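Local coordinates for putative hydrogenase expression/formation protein hupG (Rhodopseudomonas palustris, PDB 2QSI) that probably assists hydrogenase expression or maturation as a thioredoxin-like member of the HupG/HyaE family, although its exact function is unknown, at residues K107-W111 / S112-A116. Sequence-based numbering, arbitrary orientation.
Sequences KIQDW and SSYLA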
loop_
_atom_site.group_PDB
_atom_site.type_symbol
_atom_site.label_atom_id
_atom_site.label_comp_id
_atom_site.label_asym_id
_atom_site.label_seq_id
_atom_site.Cartn_x
_atom_site.Cartn_y
_atom_site.Cartn_z
ATOM N N LYS A 107 10.626 21.196 -2.036
ATOM C CA LYS A 107 11.322 22.419 -1.654
ATOM C C LYS A 107 10.974 22.829 -0.226
ATOM O O LYS A 107 10.077 22.255 0.393
ATOM C CB LYS A 107 10.984 23.554 -2.623
ATOM C CG LYS A 107 11.306 23.245 -4.076
ATOM C CD LYS A 107 11.524 24.519 -4.875
ATOM C CE LYS A 107 10.222 25.027 -5.471
ATOM N NZ LYS A 107 10.449 26.141 -6.434
ATOM N N ILE A 108 11.690 23.821 0.291
ATOM C CA ILE A 108 11.596 24.180 1.701
ATOM C C ILE A 108 10.455 25.160 1.947
ATOM O O ILE A 108 10.415 26.240 1.357
ATOM C CB ILE A 108 12.910 24.797 2.215
ATOM C CG1 ILE A 108 12.848 25.001 3.729
ATOM C CG2 ILE A 108 13.193 26.113 1.506
ATOM C CD1 ILE A 108 12.479 23.752 4.499
ATOM N N GLN A 109 9.530 24.778 2.820
ATOM C CA GLN A 109 8.328 25.570 3.061
ATOM C C GLN A 109 8.250 26.007 4.535
ATOM O O GLN A 109 9.052 25.569 5.341
ATOM C CB GLN A 109 7.119 24.734 2.640
ATOM C CG GLN A 109 7.218 24.400 1.108
ATOM C CD GLN A 109 5.983 23.761 0.537
ATOM O OE1 GLN A 109 4.866 23.957 1.046
ATOM N NE2 GLN A 109 6.158 23.018 -0.575
ATOM N N ASP A 110 7.327 26.905 4.879
ATOM C CA ASP A 110 7.182 27.292 6.293
ATOM C C ASP A 110 6.325 26.275 7.064
ATOM O O ASP A 110 5.577 25.515 6.477
ATOM C CB ASP A 110 6.613 28.676 6.474
ATOM C CG ASP A 110 5.384 28.910 5.665
ATOM O OD1 ASP A 110 4.375 28.231 5.944
ATOM O OD2 ASP A 110 5.426 29.819 4.790
ATOM N N TRP A 111 6.468 26.300 8.380
ATOM C CA TRP A 111 5.817 25.350 9.310
ATOM C C TRP A 111 4.306 25.271 9.078
ATOM O O TRP A 111 3.724 24.174 9.021
ATOM C CB TRP A 111 6.068 25.860 10.729
ATOM C CG TRP A 111 5.365 25.144 11.823
ATOM C CD1 TRP A 111 4.463 25.675 12.690
ATOM C CD2 TRP A 111 5.576 23.791 12.236
ATOM N NE1 TRP A 111 4.083 24.737 13.609
ATOM C CE2 TRP A 111 4.727 23.557 13.337
ATOM C CE3 TRP A 111 6.369 22.730 11.753
ATOM C CZ2 TRP A 111 4.669 22.316 13.988
ATOM C CZ3 TRP A 111 6.296 21.495 12.400
ATOM C CH2 TRP A 111 5.458 21.300 13.499
ATOM N N SER A 112 3.685 26.454 8.953
ATOM C CA SER A 112 2.229 26.523 8.752
ATOM C C SER A 112 1.772 25.794 7.476
ATOM O O SER A 112 0.705 25.124 7.475
ATOM C CB SER A 112 1.736 27.987 8.731
ATOM O OG SER A 112 2.322 28.711 7.654
ATOM N N SER A 113 2.541 25.978 6.399
ATOM C CA SER A 113 2.287 25.320 5.122
ATOM C C SER A 113 2.422 23.791 5.237
ATOM O O SER A 113 1.585 23.039 4.699
ATOM C CB SER A 113 3.242 25.878 4.050
ATOM O OG SER A 113 3.043 25.242 2.803
ATOM N N TYR A 114 3.466 23.323 5.940
ATOM C CA TYR A 114 3.592 21.858 6.151
ATOM C C TYR A 114 2.364 21.318 6.867
ATOM O O TYR A 114 1.764 20.325 6.451
ATOM C CB TYR A 114 4.852 21.492 6.935
ATOM C CG TYR A 114 6.099 21.540 6.092
ATOM C CD1 TYR A 114 6.272 20.646 5.015
ATOM C CD2 TYR A 114 7.078 22.486 6.322
ATOM C CE1 TYR A 114 7.409 20.701 4.211
ATOM C CE2 TYR A 114 8.198 22.565 5.517
ATOM C CZ TYR A 114 8.365 21.674 4.457
ATOM O OH TYR A 114 9.490 21.742 3.673
ATOM N N LEU A 115 1.978 21.987 7.942
ATOM C CA LEU A 115 0.824 21.528 8.747
ATOM C C LEU A 115 -0.472 21.553 7.940
ATOM O O LEU A 115 -1.258 20.600 8.004
ATOM C CB LEU A 115 0.661 22.369 10.009
ATOM C CG LEU A 115 1.790 22.306 11.052
ATOM C CD1 LEU A 115 1.492 23.301 12.152
ATOM C CD2 LEU A 115 2.055 20.886 11.624
ATOM N N ALA A 116 -0.682 22.617 7.155
ATOM C CA ALA A 116 -1.893 22.715 6.318
ATOM C C ALA A 116 -1.944 21.593 5.260
ATOM O O ALA A 116 -2.995 20.965 5.057
ATOM C CB ALA A 116 -2.002 24.102 5.645
HETATM O O HOH W 1 9.525 20.109 1.503
#
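Ser112, in the first turn of helix 111-126, turns its hydroxyl back to Asp110, the N-cap residue, and OG, a donor on a short arm, gives a bond to OD1 over 2.7 Å from above the carboxylate plane. Ser113 follows with its backbone: its N gives the capping bond to the same Asp110 OD1 (2.9 Å), nearly along the C-O axis. Aspartate suits this place because its short side chain, with CG between backbone N and carbonyl carbon (chi1 49°), reaches forward to one of the first N-H groups of the helix, which lie before its regular i to i-4 bonding begins. In the conformer given, the compact hydroxyl OG of Ser113 donates, in the carbonyl plane, to Gln109 OE1 at 2.8 Å, while Gln109 NE2 is tied to Ala106 O at the strand end.

Tyr114 N bonds to Asp110 O, and its side chain offers the loop both a ring face and a hydroxyl. Gln109 CB lies over one face, 4.1 Å from the centroid, in a CH-pi contact, and Gln109 N donates to Tyr114 OH over 3.2 Å. The phenol in turn donates to a water at its edge, which donates to Lys107 O. A phenylalanine here would probably keep the CH-pi contact but leave Gln109 N and the water without their phenolic partner. One residue on, Leu115 N bonds to Trp111 O, and the branched leucine lends methyls to the flat indole: Leu115 CD1 sits over one face of Trp111, 3.6 Å from the centroid of its five-membered ring.

The Asp110 carboxylate, if ionised, would probably interact favourably with the partial positive charge at the start of the helix.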